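PDB 5IM3: ribonucleoside-diphosphate reductase from Pseudomonas aeruginosa, which probably catalyses the thioredoxin-dependent reduction of ribonucleoside diphosphates to 2'-deoxyribonucleoside diphosphates, supplying precursors for DNA synthesis. Local coordinates for residues Q301-D305 against R306-H310; L318-I321 against F322-R325. One frame throughout, in Å; residues are numbered along the deposited sequence.

Contact 1: Q301-D305 against R306-H310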
# COMPACT_ATOMS: atom_id res chain seq x y z
N GLN A 301 -3.49 25.71 41.87
CA GLN A 301 -3.85 26.37 40.62
C GLN A 301 -5.26 25.97 40.19
O GLN A 301 -6.05 26.83 39.78
CB GLN A 301 -2.84 26.01 39.53
CG GLN A 301 -1.67 26.96 39.42
CD GLN A 301 -1.99 28.19 38.60
OE1 GLN A 301 -2.54 29.17 39.11
NE2 GLN A 301 -1.66 28.15 37.31
N THR A 302 -5.58 24.68 40.27
CA THR A 302 -6.89 24.20 39.82
C THR A 302 -8.01 24.87 40.60
O THR A 302 -8.96 25.40 40.01
CB THR A 302 -6.97 22.68 39.97
OG1 THR A 302 -5.96 22.07 39.16
CG2 THR A 302 -8.34 22.17 39.54
N LEU A 303 -7.93 24.84 41.93
CA LEU A 303 -8.96 25.46 42.75
C LEU A 303 -9.03 26.97 42.50
O LEU A 303 -10.11 27.52 42.29
CB LEU A 303 -8.70 25.17 44.23
CG LEU A 303 -8.85 23.71 44.65
CD1 LEU A 303 -8.47 23.52 46.11
CD2 LEU A 303 -10.27 23.21 44.40
N TYR A 304 -7.87 27.64 42.52
CA TYR A 304 -7.86 29.09 42.39
C TYR A 304 -8.42 29.53 41.04
O TYR A 304 -9.16 30.52 40.97
CB TYR A 304 -6.44 29.62 42.57
CG TYR A 304 -6.33 31.12 42.36
CD1 TYR A 304 -6.50 31.99 43.43
CD2 TYR A 304 -6.07 31.65 41.11
CE1 TYR A 304 -6.40 33.36 43.25
CE2 TYR A 304 -5.98 33.02 40.92
CZ TYR A 304 -6.14 33.87 41.99
OH TYR A 304 -6.05 35.23 41.80
N ASP A 305 -8.07 28.82 39.97
CA ASP A 305 -8.47 29.26 38.64
C ASP A 305 -9.97 29.13 38.43
O ASP A 305 -10.59 30.00 37.81
CB ASP A 305 -7.71 28.47 37.57
CG ASP A 305 -6.23 28.79 37.54
OD1 ASP A 305 -5.82 29.81 38.14
OD2 ASP A 305 -5.47 28.02 36.91
N ARG A 306 -10.58 28.06 38.94
CA ARG A 306 -11.93 27.70 38.54
C ARG A 306 -12.92 27.46 39.67
O ARG A 306 -14.13 27.53 39.42
CB ARG A 306 -11.91 26.45 37.65
CG ARG A 306 -11.23 26.67 36.30
CD ARG A 306 -11.30 25.44 35.41
NE ARG A 306 -10.53 24.32 35.94
CZ ARG A 306 -10.23 23.22 35.25
NH1 ARG A 306 -10.61 23.10 33.99
NH2 ARG A 306 -9.53 22.25 35.83
N TYR A 307 -12.47 27.20 40.90
CA TYR A 307 -13.39 26.82 41.97
C TYR A 307 -13.57 27.87 43.06
O TYR A 307 -14.67 27.96 43.62
CB TYR A 307 -12.94 25.50 42.60
CG TYR A 307 -13.22 24.31 41.72
CD1 TYR A 307 -14.41 23.60 41.83
CD2 TYR A 307 -12.30 23.90 40.76
CE1 TYR A 307 -14.67 22.51 41.02
CE2 TYR A 307 -12.56 22.81 39.94
CZ TYR A 307 -13.75 22.12 40.08
OH TYR A 307 -14.01 21.04 39.27
N PHE A 308 -12.55 28.66 43.37
CA PHE A 308 -12.69 29.66 44.43
C PHE A 308 -13.65 30.76 44.00
O PHE A 308 -13.61 31.25 42.87
CB PHE A 308 -11.33 30.27 44.78
CG PHE A 308 -10.40 29.33 45.51
CD1 PHE A 308 -10.88 28.17 46.11
CD2 PHE A 308 -9.05 29.62 45.61
CE1 PHE A 308 -10.03 27.33 46.78
CE2 PHE A 308 -8.19 28.77 46.28
CZ PHE A 308 -8.68 27.62 46.87
N ILE A 309 -14.53 31.15 44.93
CA ILE A 309 -15.48 32.22 44.66
C ILE A 309 -14.73 33.54 44.50
O ILE A 309 -13.72 33.79 45.15
CB ILE A 309 -16.53 32.31 45.78
CG1 ILE A 309 -17.34 31.01 45.88
CG2 ILE A 309 -17.47 33.50 45.56
CD1 ILE A 309 -18.17 30.70 44.67
N HIS A 310 -15.25 34.40 43.62
CA HIS A 310 -14.56 35.62 43.24
C HIS A 310 -15.57 36.70 42.87
O HIS A 310 -16.74 36.41 42.59
CB HIS A 310 -13.61 35.37 42.07
CG HIS A 310 -14.28 34.68 40.91
ND1 HIS A 310 -14.91 35.37 39.90
CD2 HIS A 310 -14.42 33.37 40.61
CE1 HIS A 310 -15.41 34.52 39.03
NE2 HIS A 310 -15.13 33.29 39.44
O HOH W 1 -11.96 30.66 40.73
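F308 folds its ring back under the helical turn that carries L303 and Y304. With CG anti to its own carbonyl carbon (chi1 -71°), one ring face is presented to the backbone of those two residues. The clearest evidence is a CH-pi contact: L303 CB lies 3.9 Å from the centroid of the F308 ring, 28° off the ring normal. Y304 N sits over the same face, offset toward the rim, and Y304 CA comes within 3.5 Å of F308 CD2. The Y304 side chain runs across F308 at about a right angle, its CB 4.0 Å from F308 CD2, while its own hydroxyl is taken by E234.

L303 also meets Y307, through its CD2 methyl, which touches Y307 CB at 4.0 Å. The edge of the Y307 ring, at CD2, faces T302 O. One step further round, T302 CG2 lies near the plane of the R306 guanidinium, at its edge, 3.9 Å from NH2.

Backbone bonds accompany this inward placing of F308. L303 O accepts from Y307 N at 2.8 Å and also from F308 N at 2.9 Å, the two donors arriving from opposite faces of the carbonyl plane. The second bond spans five residues, the signature of a pi-type turn, in the all-alpha domain of the reductase. A water donates to both Y304 O and F308 O. Apolar packing and backbone hydrogen bonding thus meet here: two amides share one carbonyl, and the water links the Y304 carbonyl to that of F308, past the wide turn.

Contact 2: L318-I321 against F322-R325; sequences LPQI and FFMR
F323 lies back against P319 and Q320, and it can be traced outward atom by atom. Its CB is 3.9 Å from Q320 O and slightly farther from P319 O. CG, anti to the carbonyl carbon of F323 itself (chi1 -72°), brings the ring back toward the start of the helix and meets P319 O. The closest ring atom is CD2, 3.5 Å from that same P319 O, which stands obliquely to the ring. CD2 also meets a second group: Q320 NE2 lies near the ring plane, at its edge, at 4.2 Å. That amide nitrogen is hydrogen-bonded to D292 OD1, which helps hold it beside the ring. CE2 still has P319 O at 4.2 Å, and the side chain also touches Y345 and S349 of helix 337-349.

All this belongs to the first two turns of helix 319-330, with L318 at the N-cap and P319, which has no backbone N-H to donate, as the first helical residue. F322 N bonds to L318 O at 2.7 Å, almost in line with the carbonyl (C=O...N 170°). F323 N reaches P319 O at 3.0 Å with an N-H...O angle of 164°, the straightest of the four helical bonds here. M324 N and R325 N continue the i to i+4 pattern on Q320 O and I321 O.

P319 O is also approached by F322 CB, at 3.2 Å. F322 CG is anti to its backbone N, sending that ring off on a different course from F323. R325 likewise leads away from I321, toward a salt bridge between its NE and E317.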
# COMPACT_ATOMS: atom_id res chain seq x y z
N LEU A 318 -10.47 31.70 50.46
CA LEU A 318 -9.23 30.99 50.74
C LEU A 318 -9.45 29.49 50.81
O LEU A 318 -10.58 29.03 51.04
CB LEU A 318 -8.62 31.50 52.04
CG LEU A 318 -7.92 32.86 51.93
CD1 LEU A 318 -7.62 33.45 53.29
CD2 LEU A 318 -6.64 32.73 51.11
N PRO A 319 -8.40 28.69 50.62
CA PRO A 319 -8.61 27.24 50.43
C PRO A 319 -9.37 26.56 51.57
O PRO A 319 -10.31 25.80 51.31
CB PRO A 319 -7.18 26.70 50.29
CG PRO A 319 -6.39 27.85 49.81
CD PRO A 319 -6.98 29.05 50.49
N GLN A 320 -8.99 26.80 52.82
CA GLN A 320 -9.68 26.15 53.93
C GLN A 320 -11.10 26.67 54.08
O GLN A 320 -11.98 25.93 54.54
CB GLN A 320 -8.91 26.33 55.23
CG GLN A 320 -7.51 25.74 55.21
CD GLN A 320 -7.50 24.28 54.77
OE1 GLN A 320 -8.13 23.43 55.39
NE2 GLN A 320 -6.79 23.99 53.68
N ILE A 321 -11.35 27.92 53.71
CA ILE A 321 -12.71 28.44 53.73
C ILE A 321 -13.51 27.85 52.57
O ILE A 321 -14.72 27.62 52.70
CB ILE A 321 -12.68 29.98 53.70
CG1 ILE A 321 -12.31 30.51 55.09
CG2 ILE A 321 -14.02 30.56 53.23
CD1 ILE A 321 -12.13 32.02 55.16
N PHE A 322 -12.86 27.58 51.44
CA PHE A 322 -13.52 26.87 50.35
C PHE A 322 -14.03 25.51 50.83
O PHE A 322 -15.20 25.18 50.64
CB PHE A 322 -12.55 26.70 49.18
CG PHE A 322 -13.00 25.68 48.16
CD1 PHE A 322 -14.01 25.97 47.26
CD2 PHE A 322 -12.40 24.43 48.11
CE1 PHE A 322 -14.41 25.04 46.32
CE2 PHE A 322 -12.80 23.49 47.18
CZ PHE A 322 -13.81 23.79 46.28
N PHE A 323 -13.15 24.72 51.46
CA PHE A 323 -13.58 23.42 51.96
C PHE A 323 -14.67 23.56 53.01
O PHE A 323 -15.56 22.71 53.10
CB PHE A 323 -12.38 22.65 52.53
CG PHE A 323 -11.43 22.14 51.49
CD1 PHE A 323 -11.89 21.52 50.34
CD2 PHE A 323 -10.06 22.28 51.66
CE1 PHE A 323 -11.02 21.05 49.38
CE2 PHE A 323 -9.18 21.81 50.70
CZ PHE A 323 -9.66 21.20 49.55
N MET A 324 -14.62 24.62 53.81
CA MET A 324 -15.64 24.83 54.83
C MET A 324 -16.97 25.22 54.20
O MET A 324 -18.03 24.82 54.69
CB MET A 324 -15.17 25.89 55.83
CG MET A 324 -16.14 26.15 56.98
SD MET A 324 -16.46 24.69 57.99
CE MET A 324 -14.91 24.55 58.89
N ARG A 325 -16.94 25.99 53.10
CA ARG A 325 -18.18 26.31 52.41
C ARG A 325 -18.85 25.06 51.87
O ARG A 325 -20.07 24.89 52.00
CB ARG A 325 -17.93 27.28 51.25
CG ARG A 325 -19.01 27.16 50.16
CD ARG A 325 -18.95 28.25 49.12
NE ARG A 325 -17.82 28.11 48.21
CZ ARG A 325 -17.80 27.32 47.14
NH1 ARG A 325 -18.84 26.55 46.83
NH2 ARG A 325 -16.72 27.28 46.37

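Overall arrangement
Contact 1 and contact 2 come in series along the chain, with centres about 11 Å apart, inside the all-alpha domain. Contact 1 covers the later part of helix 297-307 and the residues following it; the short strands 310-311 and 314-315 come next, and contact 2 opens helix 319-330. The two touch directly: the rings of F308 and F322 meet edge-to-face, with F308 CE1 3.5 Å from F322 CB, and F308 CZ lies 3.6 Å from P319 CA. The phenylalanine that folds under one helix is thus also packed on the start of the next. Both lie away from the known nucleotide sites; together they pack the end of one helix against the start of the next within this domain.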